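Local atomic coordinates of Blr3880 protein (Bradyrhizobium japonicum, PDB entry 2OOD), a protein that probably catalyses the zinc-dependent hydrolytic deamination of guanine to xanthine and ammonia, the step that turns guanine into xanthine in purine breakdown. Residues A[134-139]-A[387-392]; A[235-240]-A[300-305]; A[114-119]-A[142-147]; A[12-17]-A[46-51]. All coordinates share one frame; numbering follows the deposited sequence.

Contact 1: residues A[134-139]-A[387-392]; sequences TCQAFT and EGLYID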
# COMPACT_ATOMS: atom_id res chain seq x y z
N THR A 134 -1.36 12.00 -18.15
CA THR A 134 -2.27 11.42 -19.15
C THR A 134 -3.05 10.26 -18.53
O THR A 134 -2.49 9.45 -17.79
CB THR A 134 -1.50 10.89 -20.38
OG1 THR A 134 -0.72 11.95 -20.96
CG2 THR A 134 -2.46 10.33 -21.42
N CYS A 135 -4.34 10.18 -18.84
CA CYS A 135 -5.18 9.12 -18.29
C CYS A 135 -6.34 8.72 -19.19
O CYS A 135 -6.83 9.52 -19.98
CB CYS A 135 -5.73 9.54 -16.92
SG CYS A 135 -7.03 10.82 -17.01
N GLN A 136 -6.77 7.47 -19.07
CA GLN A 136 -7.91 6.97 -19.82
C GLN A 136 -9.00 6.89 -18.77
O GLN A 136 -8.98 6.01 -17.91
CB GLN A 136 -7.61 5.59 -20.40
CG GLN A 136 -8.78 4.97 -21.13
CD GLN A 136 -8.38 3.77 -21.94
OE1 GLN A 136 -7.68 2.89 -21.45
NE2 GLN A 136 -8.82 3.72 -23.19
N ALA A 137 -9.95 7.82 -18.82
CA ALA A 137 -10.99 7.89 -17.82
C ALA A 137 -12.40 7.42 -18.13
O ALA A 137 -12.93 7.63 -19.22
CB ALA A 137 -11.07 9.31 -17.29
N PHE A 138 -13.01 6.79 -17.13
CA PHE A 138 -14.38 6.34 -17.22
C PHE A 138 -15.17 7.51 -16.64
O PHE A 138 -14.68 8.22 -15.76
CB PHE A 138 -14.60 5.10 -16.35
CG PHE A 138 -14.13 3.84 -16.99
CD1 PHE A 138 -14.96 3.13 -17.85
CD2 PHE A 138 -12.84 3.37 -16.78
CE1 PHE A 138 -14.51 1.96 -18.49
CE2 PHE A 138 -12.38 2.21 -17.41
CZ PHE A 138 -13.22 1.51 -18.26
N THR A 139 -16.37 7.73 -17.13
CA THR A 139 -17.20 8.82 -16.65
C THR A 139 -18.53 8.20 -16.23
O THR A 139 -18.60 7.00 -15.98
CB THR A 139 -17.40 9.86 -17.77
OG1 THR A 139 -17.99 9.23 -18.91
CG2 THR A 139 -16.06 10.44 -18.19
N GLU A 387 2.57 2.65 -25.20
CA GLU A 387 2.39 1.65 -26.26
C GLU A 387 1.11 0.85 -26.02
O GLU A 387 0.42 0.47 -26.97
CB GLU A 387 3.59 0.71 -26.32
CG GLU A 387 4.93 1.44 -26.38
CD GLU A 387 6.11 0.51 -26.55
OE1 GLU A 387 6.05 -0.65 -26.08
OE2 GLU A 387 7.13 0.95 -27.14
N GLY A 388 0.78 0.61 -24.75
CA GLY A 388 -0.42 -0.13 -24.39
C GLY A 388 -1.69 0.63 -24.72
O GLY A 388 -2.74 0.04 -24.95
N LEU A 389 -1.58 1.96 -24.75
CA LEU A 389 -2.71 2.83 -25.07
C LEU A 389 -2.61 3.34 -26.51
O LEU A 389 -3.44 4.13 -26.96
CB LEU A 389 -2.77 4.01 -24.10
CG LEU A 389 -3.33 3.72 -22.70
CD1 LEU A 389 -3.19 4.96 -21.82
CD2 LEU A 389 -4.78 3.30 -22.82
N TYR A 390 -1.60 2.87 -27.23
CA TYR A 390 -1.39 3.27 -28.61
C TYR A 390 -1.25 4.77 -28.78
O TYR A 390 -1.86 5.35 -29.67
CB TYR A 390 -2.54 2.77 -29.48
CG TYR A 390 -2.44 1.30 -29.80
CD1 TYR A 390 -1.61 0.84 -30.82
CD2 TYR A 390 -3.15 0.36 -29.07
CE1 TYR A 390 -1.50 -0.51 -31.11
CE2 TYR A 390 -3.05 -1.01 -29.35
CZ TYR A 390 -2.22 -1.44 -30.37
OH TYR A 390 -2.13 -2.80 -30.66
N ILE A 391 -0.46 5.40 -27.91
CA ILE A 391 -0.21 6.83 -27.99
C ILE A 391 1.29 7.02 -27.82
O ILE A 391 1.76 8.09 -27.42
CB ILE A 391 -0.95 7.62 -26.88
CG1 ILE A 391 -0.61 7.05 -25.50
CG2 ILE A 391 -2.44 7.58 -27.11
CD1 ILE A 391 -1.22 7.84 -24.36
N ASP A 392 2.04 5.97 -28.13
CA ASP A 392 3.49 6.01 -27.99
C ASP A 392 4.15 6.86 -29.07
O ASP A 392 5.35 7.11 -29.03
CB ASP A 392 4.07 4.59 -27.99
CG ASP A 392 3.64 3.78 -29.19
OD1 ASP A 392 2.42 3.64 -29.41
OD2 ASP A 392 4.52 3.27 -29.90

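Contact 2: residues A[235-240]-A[300-305]; sequences ISENPA and LFLGSG. With GUN (guanine), chain C.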
# COMPACT_ATOMS: atom_id res chain seq x y z
N ILE A 235 -12.93 -6.21 -17.85
CA ILE A 235 -12.99 -7.61 -18.22
C ILE A 235 -12.43 -8.54 -17.15
O ILE A 235 -11.34 -8.31 -16.63
CB ILE A 235 -12.22 -7.83 -19.57
CG1 ILE A 235 -12.39 -9.25 -20.08
CG2 ILE A 235 -10.74 -7.54 -19.37
CD1 ILE A 235 -11.74 -9.47 -21.43
N SER A 236 -13.19 -9.56 -16.78
CA SER A 236 -12.76 -10.56 -15.81
C SER A 236 -12.16 -10.05 -14.50
O SER A 236 -11.10 -10.53 -14.08
CB SER A 236 -11.73 -11.47 -16.47
OG SER A 236 -12.20 -11.90 -17.73
N GLU A 237 -12.83 -9.13 -13.82
CA GLU A 237 -12.28 -8.60 -12.58
C GLU A 237 -12.66 -9.33 -11.29
O GLU A 237 -11.85 -9.42 -10.37
CB GLU A 237 -12.66 -7.12 -12.45
CG GLU A 237 -12.45 -6.54 -11.05
CD GLU A 237 -12.91 -5.09 -10.93
OE1 GLU A 237 -13.90 -4.71 -11.60
OE2 GLU A 237 -12.30 -4.33 -10.15
N ASN A 238 -13.87 -9.86 -11.24
CA ASN A 238 -14.35 -10.54 -10.04
C ASN A 238 -15.00 -11.88 -10.40
O ASN A 238 -15.59 -12.03 -11.47
CB ASN A 238 -15.38 -9.63 -9.34
CG ASN A 238 -15.92 -10.21 -8.05
OD1 ASN A 238 -15.33 -10.06 -6.98
ND2 ASN A 238 -17.06 -10.90 -8.15
N PRO A 239 -14.89 -12.89 -9.51
CA PRO A 239 -15.50 -14.19 -9.83
C PRO A 239 -17.02 -14.08 -10.00
O PRO A 239 -17.56 -14.54 -11.02
CB PRO A 239 -15.09 -15.08 -8.65
CG PRO A 239 -14.88 -14.10 -7.53
CD PRO A 239 -14.17 -12.96 -8.22
N ALA A 240 -17.70 -13.48 -9.03
CA ALA A 240 -19.15 -13.33 -9.12
C ALA A 240 -19.51 -12.57 -10.41
O ALA A 240 -20.49 -12.88 -11.08
CB ALA A 240 -19.68 -12.58 -7.90
N LEU A 300 -6.59 -5.52 -5.00
CA LEU A 300 -6.40 -5.86 -3.59
C LEU A 300 -7.47 -5.24 -2.69
O LEU A 300 -7.98 -5.89 -1.79
CB LEU A 300 -5.01 -5.41 -3.11
CG LEU A 300 -3.78 -6.04 -3.79
CD1 LEU A 300 -2.51 -5.44 -3.22
CD2 LEU A 300 -3.79 -7.54 -3.58
N PHE A 301 -7.83 -3.99 -2.93
CA PHE A 301 -8.84 -3.33 -2.12
C PHE A 301 -10.21 -4.02 -2.19
O PHE A 301 -10.89 -4.17 -1.18
CB PHE A 301 -8.98 -1.86 -2.56
CG PHE A 301 -9.89 -1.05 -1.68
CD1 PHE A 301 -9.43 -0.47 -0.51
CD2 PHE A 301 -11.24 -0.89 -2.02
CE1 PHE A 301 -10.28 0.25 0.33
CE2 PHE A 301 -12.10 -0.17 -1.18
CZ PHE A 301 -11.61 0.40 -0.01
N LEU A 302 -10.62 -4.42 -3.40
CA LEU A 302 -11.92 -5.06 -3.57
C LEU A 302 -11.86 -6.58 -3.41
O LEU A 302 -12.88 -7.26 -3.49
CB LEU A 302 -12.49 -4.70 -4.94
CG LEU A 302 -12.76 -3.22 -5.22
CD1 LEU A 302 -13.27 -3.05 -6.63
CD2 LEU A 302 -13.77 -2.68 -4.23
N GLY A 303 -10.66 -7.12 -3.19
CA GLY A 303 -10.52 -8.55 -3.01
C GLY A 303 -10.53 -9.35 -4.29
O GLY A 303 -10.54 -10.57 -4.26
N SER A 304 -10.52 -8.65 -5.42
CA SER A 304 -10.55 -9.29 -6.74
C SER A 304 -9.53 -10.41 -6.85
O SER A 304 -9.87 -11.51 -7.29
CB SER A 304 -10.28 -8.26 -7.83
OG SER A 304 -11.26 -7.23 -7.80
N GLY A 305 -8.29 -10.14 -6.45
CA GLY A 305 -7.27 -11.16 -6.52
C GLY A 305 -5.92 -10.69 -7.04
O GLY A 305 -5.63 -9.50 -7.05
N9 GUN C . -16.95 -2.10 -14.02
C8 GUN C . -18.01 -2.72 -13.47
N7 GUN C . -17.78 -3.00 -12.21
C5 GUN C . -16.55 -2.57 -11.88
C6 GUN C . -15.76 -2.59 -10.68
O6 GUN C . -16.20 -3.08 -9.63
N1 GUN C . -14.49 -2.02 -10.72
C2 GUN C . -14.00 -1.46 -11.89
N2 GUN C . -12.73 -0.90 -11.91
N3 GUN C . -14.71 -1.44 -13.00
C4 GUN C . -15.98 -1.98 -13.04
O HOH W 1 -10.24 -4.75 -8.79

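Contact 3: residues A[114-119]-A[142-147]; sequences NYAREG and SPVATE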
# COMPACT_ATOMS: atom_id res chain seq x y z
N ASN A 114 -22.78 21.58 -12.36
CA ASN A 114 -21.95 22.29 -11.39
C ASN A 114 -21.09 21.30 -10.61
O ASN A 114 -19.89 21.53 -10.42
CB ASN A 114 -22.81 23.09 -10.41
CG ASN A 114 -23.41 24.33 -11.06
OD1 ASN A 114 -22.69 25.24 -11.47
ND2 ASN A 114 -24.73 24.36 -11.16
N TYR A 115 -21.70 20.21 -10.17
CA TYR A 115 -20.99 19.17 -9.42
C TYR A 115 -19.96 18.53 -10.34
O TYR A 115 -18.83 18.29 -9.94
CB TYR A 115 -21.97 18.10 -8.95
CG TYR A 115 -21.46 17.24 -7.83
CD1 TYR A 115 -21.56 17.65 -6.52
CD2 TYR A 115 -20.88 16.01 -8.09
CE1 TYR A 115 -21.09 16.85 -5.47
CE2 TYR A 115 -20.40 15.20 -7.06
CZ TYR A 115 -20.52 15.63 -5.75
OH TYR A 115 -20.08 14.82 -4.70
N ALA A 116 -20.36 18.26 -11.58
CA ALA A 116 -19.47 17.65 -12.55
C ALA A 116 -18.25 18.53 -12.76
O ALA A 116 -17.12 18.04 -12.82
CB ALA A 116 -20.20 17.44 -13.87
N ARG A 117 -18.48 19.83 -12.89
CA ARG A 117 -17.39 20.78 -13.11
C ARG A 117 -16.41 20.79 -11.94
O ARG A 117 -15.20 20.88 -12.13
CB ARG A 117 -17.94 22.18 -13.35
CG ARG A 117 -16.85 23.19 -13.66
CD ARG A 117 -17.39 24.61 -13.74
NE ARG A 117 -18.31 24.78 -14.86
CZ ARG A 117 -19.60 25.09 -14.73
NH1 ARG A 117 -20.11 25.27 -13.52
NH2 ARG A 117 -20.36 25.25 -15.81
N GLU A 118 -16.93 20.70 -10.72
CA GLU A 118 -16.08 20.70 -9.54
C GLU A 118 -15.30 19.39 -9.41
O GLU A 118 -14.11 19.40 -9.07
CB GLU A 118 -16.90 20.91 -8.28
CG GLU A 118 -16.18 21.79 -7.28
CD GLU A 118 -16.42 21.36 -5.85
OE1 GLU A 118 -17.59 21.08 -5.50
OE2 GLU A 118 -15.42 21.31 -5.08
N GLY A 119 -15.96 18.27 -9.69
CA GLY A 119 -15.30 16.98 -9.61
C GLY A 119 -14.17 16.93 -10.62
O GLY A 119 -13.05 16.55 -10.29
N SER A 142 -24.11 10.03 -18.01
CA SER A 142 -24.59 11.34 -18.47
C SER A 142 -23.51 12.08 -19.25
O SER A 142 -22.38 12.20 -18.78
CB SER A 142 -25.00 12.19 -17.26
OG SER A 142 -24.99 13.57 -17.60
N PRO A 143 -23.84 12.59 -20.44
CA PRO A 143 -22.85 13.32 -21.24
C PRO A 143 -22.19 14.50 -20.52
O PRO A 143 -21.07 14.90 -20.85
CB PRO A 143 -23.64 13.75 -22.47
CG PRO A 143 -24.66 12.66 -22.61
CD PRO A 143 -25.10 12.43 -21.18
N VAL A 144 -22.89 15.06 -19.53
CA VAL A 144 -22.39 16.20 -18.76
C VAL A 144 -20.96 15.99 -18.24
O VAL A 144 -20.04 16.73 -18.60
CB VAL A 144 -23.31 16.50 -17.56
CG1 VAL A 144 -22.77 17.66 -16.74
CG2 VAL A 144 -24.71 16.81 -18.04
N ALA A 145 -20.79 14.97 -17.40
CA ALA A 145 -19.49 14.65 -16.84
C ALA A 145 -18.41 14.54 -17.91
O ALA A 145 -17.29 15.00 -17.73
CB ALA A 145 -19.58 13.36 -16.05
N THR A 146 -18.75 13.92 -19.04
CA THR A 146 -17.78 13.78 -20.13
C THR A 146 -17.41 15.13 -20.76
O THR A 146 -16.25 15.38 -21.07
CB THR A 146 -18.30 12.85 -21.24
OG1 THR A 146 -18.43 11.52 -20.72
CG2 THR A 146 -17.33 12.83 -22.42
N GLU A 147 -18.41 15.98 -20.95
CA GLU A 147 -18.17 17.29 -21.56
C GLU A 147 -17.27 18.12 -20.66
O GLU A 147 -16.28 18.68 -21.12
CB GLU A 147 -19.49 18.03 -21.79
CG GLU A 147 -20.46 17.31 -22.71
CD GLU A 147 -21.85 17.92 -22.69
OE1 GLU A 147 -22.16 18.63 -21.71
OE2 GLU A 147 -22.64 17.68 -23.63

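Contact 4: residues A[12-17]-A[46-51]; sequences FFDFVD and KAFGPY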
# COMPACT_ATOMS: atom_id res chain seq x y z
N PHE A 12 18.06 13.23 -16.03
CA PHE A 12 16.97 12.58 -16.76
C PHE A 12 17.07 11.05 -16.78
O PHE A 12 18.16 10.48 -16.84
CB PHE A 12 16.96 13.07 -18.21
CG PHE A 12 16.43 14.46 -18.37
CD1 PHE A 12 15.07 14.69 -18.45
CD2 PHE A 12 17.30 15.55 -18.44
CE1 PHE A 12 14.56 15.99 -18.62
CE2 PHE A 12 16.80 16.85 -18.61
CZ PHE A 12 15.43 17.06 -18.70
N PHE A 13 15.91 10.39 -16.75
CA PHE A 13 15.82 8.93 -16.77
C PHE A 13 14.57 8.50 -17.54
O PHE A 13 13.45 8.78 -17.11
CB PHE A 13 15.76 8.38 -15.34
CG PHE A 13 15.89 6.87 -15.25
CD1 PHE A 13 17.11 6.29 -14.92
CD2 PHE A 13 14.80 6.04 -15.49
CE1 PHE A 13 17.24 4.90 -14.83
CE2 PHE A 13 14.93 4.65 -15.39
CZ PHE A 13 16.15 4.09 -15.06
N ASP A 14 14.74 7.83 -18.67
CA ASP A 14 13.59 7.37 -19.43
C ASP A 14 13.92 6.06 -20.15
O ASP A 14 15.02 5.54 -20.01
CB ASP A 14 13.10 8.46 -20.40
CG ASP A 14 14.08 8.76 -21.52
OD1 ASP A 14 15.31 8.76 -21.27
OD2 ASP A 14 13.61 9.01 -22.65
N PHE A 15 12.98 5.54 -20.91
CA PHE A 15 13.20 4.27 -21.60
C PHE A 15 13.19 4.34 -23.11
O PHE A 15 12.53 5.19 -23.71
CB PHE A 15 12.15 3.27 -21.12
CG PHE A 15 12.25 2.93 -19.67
CD1 PHE A 15 13.08 1.90 -19.24
CD2 PHE A 15 11.56 3.66 -18.72
CE1 PHE A 15 13.21 1.60 -17.89
CE2 PHE A 15 11.68 3.36 -17.35
CZ PHE A 15 12.51 2.33 -16.95
N VAL A 16 13.93 3.43 -23.73
CA VAL A 16 14.01 3.36 -25.19
C VAL A 16 13.58 1.97 -25.66
O VAL A 16 13.48 1.72 -26.86
CB VAL A 16 15.44 3.62 -25.69
CG1 VAL A 16 15.80 5.07 -25.50
CG2 VAL A 16 16.42 2.74 -24.93
N ASP A 17 13.32 1.08 -24.71
CA ASP A 17 12.90 -0.28 -25.02
C ASP A 17 12.23 -0.91 -23.80
O ASP A 17 12.20 -0.31 -22.72
CB ASP A 17 14.10 -1.12 -25.44
CG ASP A 17 13.72 -2.33 -26.27
OD1 ASP A 17 12.51 -2.56 -26.51
OD2 ASP A 17 14.65 -3.06 -26.69
N LYS A 46 12.36 19.00 -29.01
CA LYS A 46 13.04 19.27 -30.27
C LYS A 46 14.44 18.69 -30.26
O LYS A 46 15.00 18.37 -31.30
CB LYS A 46 13.11 20.78 -30.53
CG LYS A 46 11.75 21.40 -30.82
CD LYS A 46 11.08 20.76 -32.04
CE LYS A 46 9.72 21.41 -32.30
NZ LYS A 46 9.02 20.83 -33.49
N ALA A 47 14.99 18.53 -29.06
CA ALA A 47 16.32 17.98 -28.92
C ALA A 47 16.53 17.51 -27.49
O ALA A 47 16.19 18.20 -26.53
CB ALA A 47 17.36 19.03 -29.28
N PHE A 48 17.09 16.31 -27.36
CA PHE A 48 17.35 15.74 -26.04
C PHE A 48 18.73 15.09 -26.08
O PHE A 48 19.12 14.52 -27.10
CB PHE A 48 16.27 14.70 -25.70
CG PHE A 48 16.39 14.12 -24.32
CD1 PHE A 48 16.36 14.95 -23.19
CD2 PHE A 48 16.55 12.75 -24.14
CE1 PHE A 48 16.50 14.41 -21.90
CE2 PHE A 48 16.68 12.21 -22.85
CZ PHE A 48 16.66 13.04 -21.73
N GLY A 49 19.46 15.19 -24.98
CA GLY A 49 20.79 14.61 -24.94
C GLY A 49 21.60 15.25 -23.82
O GLY A 49 21.06 16.07 -23.08
N PRO A 50 22.88 14.90 -23.68
CA PRO A 50 23.71 15.48 -22.62
C PRO A 50 23.76 17.00 -22.72
O PRO A 50 23.63 17.57 -23.81
CB PRO A 50 25.08 14.81 -22.84
CG PRO A 50 25.08 14.57 -24.32
CD PRO A 50 23.68 14.05 -24.57
N TYR A 51 23.95 17.66 -21.57
CA TYR A 51 23.97 19.12 -21.50
C TYR A 51 24.86 19.86 -22.52
O TYR A 51 24.35 20.55 -23.41
CB TYR A 51 24.34 19.57 -20.09
CG TYR A 51 24.42 21.06 -19.97
CD1 TYR A 51 23.32 21.86 -20.26
CD2 TYR A 51 25.62 21.69 -19.64
CE1 TYR A 51 23.41 23.25 -20.21
CE2 TYR A 51 25.72 23.08 -19.59
CZ TYR A 51 24.61 23.86 -19.89
OH TYR A 51 24.72 25.24 -19.86

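Contact 1: residues A[134-139]-A[387-392]
Leu389 and Gln136 make the tighter half of this contact. One methyl branch of the leucine, CD2, lies 3.7 Å from CD of the glutamine amide, and the two side chains pass at a slant. Gln136 reaches this point because CG is anti to the backbone N (chi1 177°) and the chain beyond it is extended. The second pair is looser and meets tip to tip: Thr134 CG2 stands 4.0 Å from Ile391 CD1, methyl against methyl. Thr134 and Gln136 alternate along strand 132-138 of the TIM barrel, with Cys135 between them turned away, so both face the segment that follows helix 383-388. Ile76 of strand 70-81 packs on Leu389 as well, while Ile391 also touches Leu200 and Trp230.

The other side of segment 387-392 is more open. Glu387, Tyr390 and Asp392 are partly exposed and take no part in the packing between the two segments. Tyr390 ends the helix in a Schellman motif with positive phi, its N bonded to Glu387 O at 3.1 Å, and this turn carries the chain from Leu389 round to Ile391.

The side chain of Gln136 is about 10 Å from the zinc ion. Branched aliphatic residues suit a buried filling, and the threonine answers with its methyl. With no hydrogen bond joining the segments, the chemistry implies cohesion by the packing of methyls against each other and against a buried amide.

Contact 2: residues A[235-240]-A[300-305]
Glu237 and Ser304 are joined through a water molecule, the clear polar link between these segments. The water donates to Glu237 OE2 and accepts from Ser304 OG at 2.9 Å, so the serine hydroxyl is the donor to it. Glu237 sends its carboxylate to this place with CG anti to the backbone N (chi1 165°) and an extended chain; its other oxygen, OE1, lies 2.9 Å from N1 of the bound guanine. A lysine in place of Glu237 would probably leave the water without the acceptor it donates to and N1 of guanine without its carboxylate neighbour.

Both segments belong to the loops over the C-terminal ends of the strands of the amidohydrolase TIM barrel. Segment 235-240 directly follows zinc ligand His234, which places Glu237 against the guanine, its side chain about 6 Å from the zinc ion, and Asn238 stands at the N-cap position of helix 239-248. The backbone N atoms of Glu237 and Asn238 both bond to Glu241 OE2, which steadies this turn.

The remaining contacts are van der Waals. Leu302 CD1 approaches Glu237 OE2 at 3.9 Å and guanine O6 at 4.2 Å, an apolar methyl at the pocket wall, with Trp98 of helix 95-107 also against the leucine. Ser304 is small enough for its CB to lie near Glu237 O. Just before Ser304 in the chain, Gly303, whose positive phi favours glycine, bonds through its O to Thr351 OG1 of the second subunit.

Contact 3: residues A[114-119]-A[142-147]
Ala116 and Val144 face each other across two helices, the methyl of one against a single branch of the other. Ala116 CB points at the second helix and meets Val144 CG1 at 3.9 Å. The valine presents that branch because CG1 is anti to the backbone N (chi1 179°), while CG2 lies beside the N and takes no part. The same alanine methyl also rests on backbone, 4.1 Å from Ala145 CA; Ala145 points its own methyl to one side of the first helix. Small residues suit this point: the CA atoms of Ala116 and Ala145 are 5.2 Å apart, an approach between helices that larger side chains on the facing surfaces would hinder. The joint is consequently small, and apolar between the two segments.

Polar groups frame it within each segment. Ser142 N-caps helix 143-156, its OG accepting from Val144 N at 3.2 Å with an N-H...O angle of 143°, which satisfies an amide of the first turn at the start of the helix, the amide of Val144 itself. On helix 113-129, Arg117 and Asn114 share a weak bond, NH1 to OD1.

Helices 113-129 and 143-156 are successive outer helices of the TIM barrel, with strand 132-138 between them in the chain. Tyr110 packs on both Ala116 and Ala145. Glu147 ties the layer together through salt bridges to Arg113, at the start of the first helix, and to Arg188 of helix 179-193, while Glu118 packs on Trp420 of the second subunit.

Contact 4: residues A[12-17]-A[46-51]
An edge-to-face (T-shaped) aromatic pair, Phe12 with Phe48, packs two strands of the small beta domain beside the amidohydrolase barrel against each other. Strand 11-15 and strand 45-48 lie in different sheets, so the side chains rather than backbone bonds join them. The ring planes stand at 85° with centroids 5.0 Å apart. Phe48 is the edge: its CE1 lies 3.5 Å from Phe12 CG, over one face of the Phe12 ring and offset toward the rim. Phenylalanine suits both places, since a flat apolar ring can offer either surface to a neighbour, and the aromatic cluster grows through Phe398 and His33. Replacing Phe12 with an alanine is likely to leave the Phe48 edge without the ring face it meets, though Phe398 and His33 would remain.

Asp14, two residues along the strand, also faces Phe48, but its charge is engaged by others: OD2 forms a salt bridge with Arg31 and accepts from Phe398 N. Beyond Phe48 the chain turns a corner at Gly49, whose backbone angles call for glycine. Phe48 CG is anti to the backbone N (chi1 -176°), which carries the ring across to strand 11-15, where Phe12 CB lies at the edge of the Phe48 ring, in its plane, 3.5 Å from Phe48 CZ.

Contacts 1 and 3 share barrel elements: strand 132-138, packed from inside in contact 1, lies in the chain between the two helices of contact 3, and the two contacts touch where Thr139 OG1 lies 3.0 Å from Thr146 OG1, a probable hydrogen bond. Contact 1 is deep core, its centre about 6 Å from that of the chain; contacts 2, 3 and 4 are buried too but lie further out. Contacts 2 and 3 both reach the second subunit. Chemistry follows place: methyls packed against each other and against an amide within the barrel, small side chains between its helices, a water and carboxylate at the guanine pocket, and an edge-to-face aromatic pair in the beta domain beside the barrel.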